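Local coordinates for protein agarase (Pseudoalteromonas fuliginea, PDB 6XJ9) that probably hydrolyses agarose as a family GH50 agarase from a marine bacterium, cleaving glycosidic bonds in the polysaccharide of red algal cell walls, at residues 45-49 / 50-54; 305-309 / 310-314; 489-492 / 493-497; 735-738 / 739-743. All blocks are in the same frame, centred on the assembly; numbering follows the deposited sequence.

Overall arrangement
Interaction 1 comes first along the chain, closing the sharp connection between strands 45-48 and 50-55 of the CBM-like domain, with its centre about 41 Å or more from the centres of the other three. Interaction 2 folds back the loop that leaves strand 299-305 on its way to strand 315-320. Interaction 3 ends helix 478-495 ahead of strand 501-506, and interaction 4 closes a turn between strand 709-714 and the C-terminal helix 745-763. All four follow in series, with none nested or crossing. Interactions 2 and 4 alone touch, where Ile305 packs on Phe736, joining strand 299-305 to the loop after its parallel neighbour 709-714.

Interaction 1. Residues 45-49 / 50-54; sequences YQSNS and AIVKN
Tyr45 opens the contact by laying the CE1 and OH side of its ring against Val52, with CE1 3.5 Å from Val52 CG1; the methyl approaches the ring obliquely. The two side chains run past each other in opposite directions. A chi1 of 64°, with CG between the backbone N and the carbonyl carbon, swings the tyrosine ring toward the returning strand. Two residues on, Ser47 does double duty. Its OG donates to the backbone O of Ala50 at 2.8 Å, within the carbonyl plane and at a C=O...OG angle of 160°, while its CB rests 3.8 Å from Val52 CG2. Val52 thus spreads its two methyls between Tyr45 and Ser47. Ser49 then reverses the chain, its positive phi of 52° setting it apart from the extended residues before it, and Ala50 starts the returning strand. The Ser47 hydroxyl ties the bend itself by its bond to the Ala50 backbone. Within the CBM-like domain, strand 45-48 runs antiparallel to 70-75, and 50-55 antiparallel to 58-63. Val52 packs on Ile73 of strand 70-75 and Leu59 of strand 58-63, and Tyr45 on Phe75 and Leu59 of the same two strands.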
ATOM      1  N   TYR A  45       2.283   4.230 -37.840  1.00 41.84           N
ATOM      2  CA  TYR A  45       3.146   3.842 -36.739  1.00 39.86           C
ATOM      3  C   TYR A  45       3.869   2.550 -37.096  1.00 37.64           C
ATOM      4  O   TYR A  45       3.409   1.793 -37.948  1.00 34.24           O
ATOM      5  CB  TYR A  45       2.331   3.646 -35.456  1.00 39.02           C
ATOM      6  CG  TYR A  45       1.329   2.519 -35.512  1.00 38.30           C
ATOM      7  CD1 TYR A  45       1.689   1.221 -35.195  1.00 39.96           C
ATOM      8  CD2 TYR A  45       0.013   2.758 -35.873  1.00 39.11           C
ATOM      9  CE1 TYR A  45       0.769   0.184 -35.243  1.00 39.82           C
ATOM     10  CE2 TYR A  45      -0.920   1.738 -35.921  1.00 41.37           C
ATOM     11  CZ  TYR A  45      -0.542   0.447 -35.601  1.00 41.47           C
ATOM     12  OH  TYR A  45      -1.459  -0.559 -35.647  1.00 43.89           O
ATOM     13  N   GLN A  46       5.001   2.331 -36.419  1.00 36.12           N
ATOM     14  CA  GLN A  46       5.761   1.097 -36.477  1.00 37.11           C
ATOM     15  C   GLN A  46       6.024   0.640 -35.042  1.00 36.46           C
ATOM     16  O   GLN A  46       6.058   1.457 -34.121  1.00 35.09           O
ATOM     17  CB  GLN A  46       7.040   1.289 -37.302  1.00 39.02           C
ATOM     18  CG  GLN A  46       8.056   2.249 -36.686  1.00 42.91           C
ATOM     19  CD  GLN A  46       8.116   3.649 -37.265  1.00 42.49           C
ATOM     20  OE1 GLN A  46       7.114   4.366 -37.382  1.00 38.62           O
ATOM     21  NE2 GLN A  46       9.327   4.069 -37.598  1.00 40.76           N
ATOM     22  N   SER A  47       6.175  -0.675 -34.860  1.00 36.09           N
ATOM     23  CA  SER A  47       6.414  -1.229 -33.536  1.00 37.17           C
ATOM     24  C   SER A  47       7.767  -1.936 -33.486  1.00 36.77           C
ATOM     25  O   SER A  47       8.339  -2.278 -34.520  1.00 36.82           O
ATOM     26  CB  SER A  47       5.286  -2.122 -33.108  1.00 35.80           C
ATOM     27  OG  SER A  47       5.229  -3.283 -33.918  1.00 38.27           O
ATOM     28  N   ASN A  48       8.274  -2.125 -32.260  1.00 33.05           N
ATOM     29  CA  ASN A  48       9.580  -2.702 -32.009  1.00 30.21           C
ATOM     30  C   ASN A  48       9.455  -3.546 -30.745  1.00 29.26           C
ATOM     31  O   ASN A  48       9.257  -2.996 -29.659  1.00 25.89           O
ATOM     32  CB  ASN A  48      10.654  -1.620 -31.833  1.00 34.33           C
ATOM     33  CG  ASN A  48      10.748  -0.638 -32.986  1.00 39.27           C
ATOM     34  OD1 ASN A  48      11.639  -0.746 -33.828  1.00 43.27           O
ATOM     35  ND2 ASN A  48       9.838   0.325 -33.038  1.00 38.60           N
ATOM     36  N   SER A  49       9.509  -4.877 -30.905  1.00 27.10           N
ATOM     37  CA  SER A  49       9.269  -5.801 -29.806  1.00 26.88           C
ATOM     38  C   SER A  49       7.941  -5.467 -29.125  1.00 27.05           C
ATOM     39  O   SER A  49       7.840  -5.481 -27.894  1.00 27.75           O
ATOM     40  CB  SER A  49      10.411  -5.764 -28.816  1.00 24.82           C
ATOM     41  OG  SER A  49      11.644  -6.055 -29.457  1.00 25.49           O
ATOM     42  N   ALA A  50       6.928  -5.136 -29.932  1.00 25.60           N
ATOM     43  CA  ALA A  50       5.624  -4.759 -29.408  1.00 28.25           C
ATOM     44  C   ALA A  50       4.547  -5.142 -30.418  1.00 30.82           C
ATOM     45  O   ALA A  50       4.668  -4.840 -31.600  1.00 32.21           O
ATOM     46  CB  ALA A  50       5.589  -3.279 -29.094  1.00 25.94           C
ATOM     47  N   ILE A  51       3.503  -5.819 -29.934  1.00 31.50           N
ATOM     48  CA  ILE A  51       2.372  -6.183 -30.766  1.00 31.11           C
ATOM     49  C   ILE A  51       1.291  -5.121 -30.590  1.00 30.99           C
ATOM     50  O   ILE A  51       0.811  -4.910 -29.477  1.00 29.23           O
ATOM     51  CB  ILE A  51       1.868  -7.596 -30.402  1.00 32.49           C
ATOM     52  CG1 ILE A  51       2.979  -8.638 -30.562  1.00 32.88           C
ATOM     53  CG2 ILE A  51       0.640  -7.958 -31.228  1.00 32.81           C
ATOM     54  CD1 ILE A  51       2.612 -10.013 -30.060  1.00 34.00           C
ATOM     55  N   VAL A  52       0.931  -4.460 -31.701  1.00 30.00           N
ATOM     56  CA  VAL A  52      -0.099  -3.432 -31.721  1.00 32.27           C
ATOM     57  C   VAL A  52      -1.313  -3.955 -32.489  1.00 34.19           C
ATOM     58  O   VAL A  52      -1.191  -4.368 -33.641  1.00 32.62           O
ATOM     59  CB  VAL A  52       0.405  -2.117 -32.348  1.00 31.82           C
ATOM     60  CG1 VAL A  52      -0.642  -1.016 -32.240  1.00 30.55           C
ATOM     61  CG2 VAL A  52       1.725  -1.663 -31.736  1.00 32.09           C
ATOM     62  N   LYS A  53      -2.484  -3.920 -31.844  1.00 34.94           N
ATOM     63  CA  LYS A  53      -3.726  -4.230 -32.534  1.00 39.99           C
ATOM     64  C   LYS A  53      -4.732  -3.097 -32.331  1.00 41.91           C
ATOM     65  O   LYS A  53      -4.910  -2.600 -31.214  1.00 38.56           O
ATOM     66  CB  LYS A  53      -4.256  -5.620 -32.151  1.00 40.33           C
ATOM     67  CG  LYS A  53      -4.633  -5.835 -30.693  1.00 39.86           C
ATOM     68  N   ASN A  54      -5.370  -2.699 -33.440  1.00 44.96           N
ATOM     69  CA  ASN A  54      -6.347  -1.622 -33.471  1.00 50.23           C
ATOM     70  C   ASN A  54      -7.711  -2.194 -33.092  1.00 58.44           C
ATOM     71  O   ASN A  54      -8.591  -2.309 -33.943  1.00 65.08           O
ATOM     72  CB  ASN A  54      -6.391  -0.948 -34.848  1.00 48.57           C
ATOM     73  CG  ASN A  54      -6.539   0.562 -34.804  1.00 49.12           C
ATOM     74  OD1 ASN A  54      -7.394   1.104 -34.101  1.00 47.69           O
ATOM     75  ND2 ASN A  54      -5.722   1.255 -35.580  1.00 49.22           N
TER

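Interaction 2. Residues 305-309 / 310-314; sequences IDIIR and LANST
Arg309 runs alongside a type I beta turn, Leu310 to Ser313, and takes hold of the side chain of Asn312 in the loop between strands 299-305 and 315-320. Among the direct polar contacts, the main bond runs from Arg309 NH2 to Asn312 OD1 at 3.0 Å, with an N-H...O angle of 159°. It uses a lone pair of OD1 in the amide plane, and the oxygen sits at the guanidinium edge, 5° out of that plane. Arg309 NE adds a weak bond to the same oxygen at 3.4 Å, so one acceptor is held by two donors. The guanidinium and amide planes are 31° apart. The arginine chain is extended from CG to NE, which carries the group past Ala311 to Asn312. Backbone bonding closes the turn itself, Ser313 N donating to Leu310 O at 3.0 Å. Just before it, Ile308 is the centre of an inverse gamma turn, closed by a weak bond from Arg309 N to Ile307 O. Van der Waals contacts are few: Ala311 CB lies over one guanidinium face, 3.8 Å from NE, and Ile307 CG2 touches the amide oxygen Asn312 OD1 at 3.6 Å. Ile307 also packs on Trp436 and Gln716. One water ties both halves together, donating to Arg309 O at 2.8 Å and accepting from Asn312 N at 3.1 Å, while Ser313 OG bonds to it at 3.0 Å.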
ATOM      1  N   ILE A 305      20.883   1.518   2.732  1.00 16.14           N
ATOM      2  CA  ILE A 305      20.460   2.785   2.172  1.00 16.00           C
ATOM      3  C   ILE A 305      21.673   3.707   2.131  1.00 16.38           C
ATOM      4  O   ILE A 305      22.468   3.751   3.076  1.00 16.74           O
ATOM      5  CB  ILE A 305      19.328   3.362   3.054  1.00 16.47           C
ATOM      6  CG1 ILE A 305      18.039   2.540   2.971  1.00 16.16           C
ATOM      7  CG2 ILE A 305      19.079   4.819   2.734  1.00 16.87           C
ATOM      8  CD1 ILE A 305      17.023   2.832   4.069  1.00 17.52           C
ATOM      9  N   ASP A 306      21.767   4.499   1.060  1.00 16.98           N
ATOM     10  CA  ASP A 306      22.887   5.406   0.891  1.00 17.18           C
ATOM     11  C   ASP A 306      22.551   6.774   1.477  1.00 17.27           C
ATOM     12  O   ASP A 306      21.385   7.098   1.689  1.00 16.82           O
ATOM     13  CB  ASP A 306      23.239   5.592  -0.583  1.00 17.25           C
ATOM     14  CG  ASP A 306      23.549   4.315  -1.348  1.00 17.69           C
ATOM     15  OD1 ASP A 306      24.348   3.490  -0.837  1.00 18.09           O
ATOM     16  OD2 ASP A 306      23.017   4.171  -2.478  1.00 16.40           O
ATOM     17  N   ILE A 307      23.597   7.579   1.696  1.00 17.46           N
ATOM     18  CA  ILE A 307      23.466   8.970   2.122  1.00 18.57           C
ATOM     19  C   ILE A 307      22.819   9.017   3.512  1.00 19.05           C
ATOM     20  O   ILE A 307      21.803   9.690   3.725  1.00 18.51           O
ATOM     21  CB  ILE A 307      22.737   9.838   1.065  1.00 19.16           C
ATOM     22  CG1 ILE A 307      23.239   9.549  -0.353  1.00 18.04           C
ATOM     23  CG2 ILE A 307      22.860  11.322   1.399  1.00 18.52           C
ATOM     24  CD1 ILE A 307      24.531  10.252  -0.702  1.00 18.58           C
ATOM     25  N   ILE A 308      23.433   8.298   4.461  1.00 19.24           N
ATOM     26  CA  ILE A 308      23.077   8.417   5.869  1.00 19.62           C
ATOM     27  C   ILE A 308      23.873   9.579   6.450  1.00 19.44           C
ATOM     28  O   ILE A 308      24.831   9.372   7.198  1.00 18.83           O
ATOM     29  CB  ILE A 308      23.353   7.121   6.657  1.00 19.83           C
ATOM     30  CG1 ILE A 308      22.925   5.857   5.905  1.00 20.03           C
ATOM     31  CG2 ILE A 308      22.728   7.199   8.053  1.00 18.55           C
ATOM     32  CD1 ILE A 308      21.448   5.738   5.686  1.00 20.57           C
ATOM     33  N   ARG A 309      23.485  10.790   6.043  1.00 20.35           N
ATOM     34  CA  ARG A 309      24.146  12.038   6.406  1.00 20.54           C
ATOM     35  C   ARG A 309      23.235  13.176   5.950  1.00 20.49           C
ATOM     36  O   ARG A 309      22.231  12.914   5.288  1.00 18.98           O
ATOM     37  CB  ARG A 309      25.538  12.132   5.765  1.00 20.97           C
ATOM     38  CG  ARG A 309      25.522  12.407   4.265  1.00 21.50           C
ATOM     39  CD  ARG A 309      26.899  12.310   3.616  1.00 21.55           C
ATOM     40  NE  ARG A 309      26.795  12.711   2.218  1.00 23.42           N
ATOM     41  CZ  ARG A 309      27.794  12.738   1.337  1.00 24.24           C
ATOM     42  NH1 ARG A 309      29.010  12.371   1.702  1.00 23.18           N
ATOM     43  NH2 ARG A 309      27.571  13.147   0.094  1.00 23.58           N
ATOM     44  N   LEU A 310      23.622  14.422   6.275  1.00 21.08           N
ATOM     45  CA  LEU A 310      22.782  15.596   6.090  1.00 23.49           C
ATOM     46  C   LEU A 310      23.214  16.419   4.876  1.00 24.06           C
ATOM     47  O   LEU A 310      22.458  17.281   4.429  1.00 23.10           O
ATOM     48  CB  LEU A 310      22.825  16.451   7.364  1.00 25.56           C
ATOM     49  CG  LEU A 310      22.274  15.797   8.632  1.00 24.85           C
ATOM     50  CD1 LEU A 310      22.062  16.818   9.740  1.00 26.23           C
ATOM     51  CD2 LEU A 310      20.996  15.028   8.358  1.00 26.32           C
ATOM     52  N   ALA A 311      24.410  16.131   4.335  1.00 23.37           N
ATOM     53  CA  ALA A 311      25.083  16.990   3.366  1.00 27.26           C
ATOM     54  C   ALA A 311      24.219  17.312   2.143  1.00 27.32           C
ATOM     55  O   ALA A 311      24.388  18.366   1.536  1.00 30.48           O
ATOM     56  CB  ALA A 311      26.412  16.390   2.958  1.00 28.34           C
ATOM     57  N   ASN A 312      23.283  16.429   1.789  1.00 27.47           N
ATOM     58  CA  ASN A 312      22.553  16.581   0.537  1.00 26.66           C
ATOM     59  C   ASN A 312      21.080  16.909   0.790  1.00 24.59           C
ATOM     60  O   ASN A 312      20.265  16.802  -0.120  1.00 24.93           O
ATOM     61  CB  ASN A 312      22.690  15.348  -0.354  1.00 30.55           C
ATOM     62  CG  ASN A 312      24.135  14.983  -0.624  1.00 33.16           C
ATOM     63  OD1 ASN A 312      24.672  14.072   0.004  1.00 33.04           O
ATOM     64  ND2 ASN A 312      24.779  15.713  -1.521  1.00 33.70           N
ATOM     65  N   SER A 313      20.757  17.329   2.018  1.00 23.06           N
ATOM     66  CA  SER A 313      19.403  17.728   2.377  1.00 25.10           C
ATOM     67  C   SER A 313      19.201  19.250   2.327  1.00 23.89           C
ATOM     68  O   SER A 313      18.208  19.749   2.858  1.00 25.25           O
ATOM     69  CB  SER A 313      19.044  17.179   3.745  1.00 24.78           C
ATOM     70  OG  SER A 313      18.857  15.765   3.675  1.00 28.85           O
ATOM     71  N   THR A 314      20.114  19.992   1.687  1.00 23.60           N
ATOM     72  CA  THR A 314      20.053  21.453   1.696  1.00 24.34           C
ATOM     73  C   THR A 314      19.545  21.992   0.359  1.00 24.34           C
ATOM     74  O   THR A 314      19.777  21.399  -0.689  1.00 25.61           O
ATOM     75  CB  THR A 314      21.398  22.108   2.045  1.00 23.71           C
ATOM     76  OG1 THR A 314      22.220  22.174   0.875  1.00 23.76           O
ATOM     77  CG2 THR A 314      22.132  21.428   3.179  1.00 23.02           C
TER
HETATM   78  O   HOH W   1      21.430  14.325   3.064  1.00 24.31           O

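Interaction 3. Residues 489-492 / 493-497; sequences SVVA and KEVKN
Val491 O is gripped by two backbone donors, Glu494 N at 2.9 Å and Val495 N at 3.0 Å. The Val495 N-H arrives nearly along the C=O axis, at 166°, as in an alpha helix. The backbone N-H of Glu494 instead lies above the carbonyl plane, 61° out of it, and adds an i to i+3 bond. Around this oxygen the last turn of helix 478-495 keeps its ordinary bonding: Lys493 N donates to Ser489 O, and Lys496 N to Ala492 O at 2.9 Å. Lys496 then leaves the helix with a positive phi of 55°. Beyond it, a water donates to Ala492 O at 2.7 Å and accepts from Asn497 N at 2.6 Å, while Asn497 OD1 bonds to Tyr280 OH. Val491 and Val495 lie side by side, pointing the same way, with CG1 and CG2 respectively 4.2 Å apart. Lys493 CG is anti to its carbonyl carbon, which sends the chain back past Ser489 O until CE passes 3.8 Å from Ser489 OG. Ser489 and Ala492 touch Tyr609 of helix 584-609. The two valines turn inward: both pack on Ala451 of strand 449-453, with Val491 also on Val504 and Val495 on Ala501 of strand 501-506.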
ATOM      1  N   SER A 489      44.509   6.484   2.876  1.00 21.23           N
ATOM      2  CA  SER A 489      45.009   6.738   4.220  1.00 22.69           C
ATOM      3  C   SER A 489      43.973   7.469   5.078  1.00 22.41           C
ATOM      4  O   SER A 489      43.777   7.130   6.241  1.00 24.52           O
ATOM      5  CB  SER A 489      46.311   7.499   4.180  1.00 23.37           C
ATOM      6  OG  SER A 489      46.853   7.559   5.489  1.00 25.30           O
ATOM      7  N   VAL A 490      43.304   8.471   4.503  1.00 22.19           N
ATOM      8  CA  VAL A 490      42.289   9.206   5.242  1.00 21.83           C
ATOM      9  C   VAL A 490      41.157   8.256   5.630  1.00 20.18           C
ATOM     10  O   VAL A 490      40.684   8.287   6.761  1.00 22.17           O
ATOM     11  CB  VAL A 490      41.750  10.419   4.458  1.00 21.48           C
ATOM     12  CG1 VAL A 490      40.468  10.949   5.079  1.00 21.96           C
ATOM     13  CG2 VAL A 490      42.776  11.537   4.371  1.00 24.80           C
ATOM     14  N   VAL A 491      40.702   7.443   4.674  1.00 18.24           N
ATOM     15  CA  VAL A 491      39.663   6.465   4.962  1.00 17.06           C
ATOM     16  C   VAL A 491      40.115   5.572   6.117  1.00 16.38           C
ATOM     17  O   VAL A 491      39.340   5.323   7.036  1.00 15.12           O
ATOM     18  CB  VAL A 491      39.284   5.638   3.714  1.00 16.17           C
ATOM     19  CG1 VAL A 491      38.225   4.594   4.027  1.00 14.63           C
ATOM     20  CG2 VAL A 491      38.814   6.539   2.588  1.00 15.17           C
ATOM     21  N   ALA A 492      41.369   5.098   6.061  1.00 16.07           N
ATOM     22  CA  ALA A 492      41.890   4.187   7.076  1.00 17.82           C
ATOM     23  C   ALA A 492      41.773   4.797   8.474  1.00 19.01           C
ATOM     24  O   ALA A 492      41.470   4.096   9.426  1.00 21.36           O
ATOM     25  CB  ALA A 492      43.330   3.827   6.774  1.00 16.44           C
ATOM     26  N   LYS A 493      42.005   6.107   8.587  1.00 20.51           N
ATOM     27  CA  LYS A 493      41.941   6.775   9.878  1.00 23.56           C
ATOM     28  C   LYS A 493      40.498   6.966  10.344  1.00 22.73           C
ATOM     29  O   LYS A 493      40.259   7.154  11.533  1.00 22.26           O
ATOM     30  CB  LYS A 493      42.700   8.102   9.823  1.00 25.74           C
ATOM     31  CG  LYS A 493      44.208   7.950   9.920  1.00 29.15           C
ATOM     32  CD  LYS A 493      44.953   9.092   9.283  1.00 31.49           C
ATOM     33  CE  LYS A 493      46.424   8.783   9.113  1.00 31.90           C
ATOM     34  NZ  LYS A 493      47.075   8.545  10.420  1.00 38.42           N
ATOM     35  N   GLU A 494      39.531   6.913   9.419  1.00 21.49           N
ATOM     36  CA  GLU A 494      38.135   7.036   9.810  1.00 21.97           C
ATOM     37  C   GLU A 494      37.614   5.690  10.285  1.00 21.02           C
ATOM     38  O   GLU A 494      36.786   5.651  11.186  1.00 21.94           O
ATOM     39  CB  GLU A 494      37.238   7.438   8.639  1.00 24.04           C
ATOM     40  CG  GLU A 494      37.605   8.764   8.011  1.00 25.64           C
ATOM     41  CD  GLU A 494      36.712   9.084   6.833  1.00 28.94           C
ATOM     42  OE1 GLU A 494      36.619   8.247   5.905  1.00 31.84           O
ATOM     43  OE2 GLU A 494      36.102  10.144   6.858  1.00 32.23           O
ATOM     44  N   VAL A 495      38.095   4.607   9.653  1.00 22.06           N
ATOM     45  CA  VAL A 495      37.547   3.271   9.838  1.00 21.58           C
ATOM     46  C   VAL A 495      38.229   2.619  11.045  1.00 23.36           C
ATOM     47  O   VAL A 495      37.612   1.819  11.746  1.00 24.92           O
ATOM     48  CB  VAL A 495      37.673   2.409   8.561  1.00 21.49           C
ATOM     49  CG1 VAL A 495      37.503   0.924   8.852  1.00 20.30           C
ATOM     50  CG2 VAL A 495      36.691   2.842   7.469  1.00 20.79           C
ATOM     51  N   LYS A 496      39.509   2.961  11.251  1.00 23.54           N
ATOM     52  CA  LYS A 496      40.287   2.554  12.414  1.00 24.93           C
ATOM     53  C   LYS A 496      40.263   1.033  12.548  1.00 23.65           C
ATOM     54  O   LYS A 496      40.218   0.527  13.665  1.00 26.44           O
ATOM     55  CB  LYS A 496      39.741   3.208  13.691  1.00 25.28           C
ATOM     56  CG  LYS A 496      39.718   4.722  13.671  1.00 26.85           C
ATOM     57  CD  LYS A 496      39.388   5.373  14.994  1.00 31.60           C
ATOM     58  CE  LYS A 496      39.383   6.884  14.872  1.00 32.64           C
ATOM     59  NZ  LYS A 496      40.085   7.524  16.009  1.00 37.90           N
ATOM     60  N   ASN A 497      40.245   0.339  11.398  1.00 22.52           N
ATOM     61  CA  ASN A 497      40.354  -1.112  11.245  1.00 23.61           C
ATOM     62  C   ASN A 497      39.130  -1.846  11.799  1.00 23.20           C
ATOM     63  O   ASN A 497      39.186  -3.057  12.043  1.00 23.98           O
ATOM     64  CB  ASN A 497      41.673  -1.666  11.800  1.00 25.69           C
ATOM     65  CG  ASN A 497      42.114  -2.947  11.126  1.00 26.65           C
ATOM     66  OD1 ASN A 497      42.217  -3.993  11.765  1.00 27.25           O
ATOM     67  ND2 ASN A 497      42.373  -2.877   9.833  1.00 28.65           N
TER
HETATM   68  O   HOH W   2      41.165   1.397   9.170  1.00 24.39           O

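Interaction 4. Residues 735-738 / 739-743; sequences GFIS and VTDRP
Ser738 and Arg742 are joined by a hydrogen bond from Ser738 N to Arg742 O, 3.0 Å long. Together with the bond from Asp741 N to Ser738 O, also 3.0 Å, it defines a type I beta turn, Ser738 to Asp741, with a G1 beta bulge; Asp741 takes the left-handed position, with a phi of 65°. Ser738 OG adds a weak grip on Arg742 N at 3.5 Å. With chi1 at 74°, this hydroxyl is placed between the serine's N and carbonyl carbon, on the side where the chain returns. At the neck, Ile737 and Pro743 form a single bridge, and Ile737 CG2 packs 4.1 Å from Pro743 CG. Pro743 CA also makes a CA-H...O contact with Phe736 O, 3.6 Å. Asp741 runs beside Ile737, its OD1 3.5 Å from Ile737 CD1. Farther out, Asp741 makes salt bridges with Lys405 and Arg424 and hydrogen bonds with Tyr398 and Tyr406, joining the turn to helices 397-406 and 413-428. Arg742 NE leads outward to a salt bridge with Asp247 of helix 242-252. Two cations and two tyrosine hydroxyls would compensate the charge of the buried Asp741 carboxylate and probably favour its ionised form, while its bonds at both oxygens restrict rotation of the group.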
ATOM      1  N   GLY A 735      13.630   9.136  -1.176  1.00 20.20           N
ATOM      2  CA  GLY A 735      13.777   8.847   0.246  1.00 19.87           C
ATOM      3  C   GLY A 735      13.035   7.587   0.687  1.00 21.22           C
ATOM      4  O   GLY A 735      11.924   7.320   0.228  1.00 22.57           O
ATOM      5  N   PHE A 736      13.663   6.832   1.603  1.00 20.89           N
ATOM      6  CA  PHE A 736      12.955   5.866   2.438  1.00 19.20           C
ATOM      7  C   PHE A 736      12.101   6.588   3.484  1.00 19.17           C
ATOM      8  O   PHE A 736      11.136   6.012   4.005  1.00 17.78           O
ATOM      9  CB  PHE A 736      13.929   4.858   3.062  1.00 19.23           C
ATOM     10  CG  PHE A 736      13.704   3.432   2.616  1.00 19.21           C
ATOM     11  CD1 PHE A 736      13.201   2.485   3.492  1.00 19.30           C
ATOM     12  CD2 PHE A 736      13.950   3.049   1.308  1.00 20.53           C
ATOM     13  CE1 PHE A 736      12.969   1.182   3.077  1.00 20.18           C
ATOM     14  CE2 PHE A 736      13.722   1.747   0.893  1.00 20.39           C
ATOM     15  CZ  PHE A 736      13.230   0.813   1.778  1.00 20.19           C
ATOM     16  N   ILE A 737      12.479   7.844   3.784  1.00 18.37           N
ATOM     17  CA  ILE A 737      11.768   8.712   4.717  1.00 18.92           C
ATOM     18  C   ILE A 737      11.582  10.094   4.083  1.00 19.45           C
ATOM     19  O   ILE A 737      12.393  10.518   3.259  1.00 19.35           O
ATOM     20  CB  ILE A 737      12.524   8.834   6.061  1.00 18.70           C
ATOM     21  CG1 ILE A 737      13.624   9.897   6.008  1.00 18.59           C
ATOM     22  CG2 ILE A 737      13.043   7.489   6.563  1.00 18.89           C
ATOM     23  CD1 ILE A 737      14.531   9.910   7.215  1.00 18.80           C
ATOM     24  N   SER A 738      10.542  10.815   4.528  1.00 18.81           N
ATOM     25  CA  SER A 738      10.216  12.150   4.039  1.00 19.40           C
ATOM     26  C   SER A 738      11.037  13.212   4.766  1.00 18.89           C
ATOM     27  O   SER A 738      11.791  12.912   5.687  1.00 17.89           O
ATOM     28  CB  SER A 738       8.734  12.426   4.204  1.00 20.46           C
ATOM     29  OG  SER A 738       8.430  12.664   5.577  1.00 21.82           O
ATOM     30  N   VAL A 739      10.847  14.477   4.361  1.00 19.23           N
ATOM     31  CA  VAL A 739      11.547  15.617   4.925  1.00 18.84           C
ATOM     32  C   VAL A 739      11.161  15.845   6.395  1.00 18.99           C
ATOM     33  O   VAL A 739      11.873  16.545   7.111  1.00 20.56           O
ATOM     34  CB  VAL A 739      11.258  16.869   4.070  1.00 18.69           C
ATOM     35  CG1 VAL A 739       9.781  17.250   4.097  1.00 18.74           C
ATOM     36  CG2 VAL A 739      12.120  18.051   4.459  1.00 17.77           C
ATOM     37  N   THR A 740      10.013  15.322   6.837  1.00 19.64           N
ATOM     38  CA  THR A 740       9.601  15.456   8.234  1.00 20.71           C
ATOM     39  C   THR A 740       9.973  14.210   9.055  1.00 22.54           C
ATOM     40  O   THR A 740       9.428  13.995  10.143  1.00 22.50           O
ATOM     41  CB  THR A 740       8.103  15.769   8.370  1.00 19.00           C
ATOM     42  OG1 THR A 740       7.348  14.778   7.672  1.00 20.55           O
ATOM     43  CG2 THR A 740       7.725  17.154   7.887  1.00 20.75           C
ATOM     44  N   ASP A 741      10.910  13.393   8.540  1.00 21.83           N
ATOM     45  CA  ASP A 741      11.445  12.241   9.256  1.00 21.18           C
ATOM     46  C   ASP A 741      10.350  11.198   9.486  1.00 22.72           C
ATOM     47  O   ASP A 741      10.393  10.447  10.465  1.00 20.91           O
ATOM     48  CB  ASP A 741      12.201  12.641  10.533  1.00 22.10           C
ATOM     49  CG  ASP A 741      13.001  11.508  11.177  1.00 21.14           C
ATOM     50  OD1 ASP A 741      13.953  11.016  10.537  1.00 19.37           O
ATOM     51  OD2 ASP A 741      12.683  11.140  12.337  1.00 19.98           O
ATOM     52  N   ARG A 742       9.401  11.117   8.540  1.00 20.70           N
ATOM     53  CA  ARG A 742       8.439  10.031   8.564  1.00 21.77           C
ATOM     54  C   ARG A 742       8.836   8.976   7.536  1.00 21.93           C
ATOM     55  O   ARG A 742       8.762   9.229   6.335  1.00 20.21           O
ATOM     56  CB  ARG A 742       7.023  10.525   8.252  1.00 21.56           C
ATOM     57  CG  ARG A 742       6.443  11.462   9.303  1.00 22.37           C
ATOM     58  CD  ARG A 742       5.024  11.916   8.986  1.00 22.33           C
ATOM     59  NE  ARG A 742       4.319  12.268  10.216  1.00 22.49           N
ATOM     60  CZ  ARG A 742       3.033  12.582  10.297  1.00 23.29           C
ATOM     61  NH1 ARG A 742       2.299  12.641   9.201  1.00 23.12           N
ATOM     62  NH2 ARG A 742       2.493  12.864  11.475  1.00 23.54           N
ATOM     63  N   PRO A 743       9.195   7.745   7.978  1.00 21.62           N
ATOM     64  CA  PRO A 743       9.404   6.636   7.050  1.00 22.10           C
ATOM     65  C   PRO A 743       8.162   6.409   6.191  1.00 21.73           C
ATOM     66  O   PRO A 743       7.032   6.480   6.675  1.00 21.54           O
ATOM     67  CB  PRO A 743       9.649   5.442   7.993  1.00 22.84           C
ATOM     68  CG  PRO A 743      10.210   6.088   9.243  1.00 22.15           C
ATOM     69  CD  PRO A 743       9.395   7.356   9.387  1.00 22.12           C
TER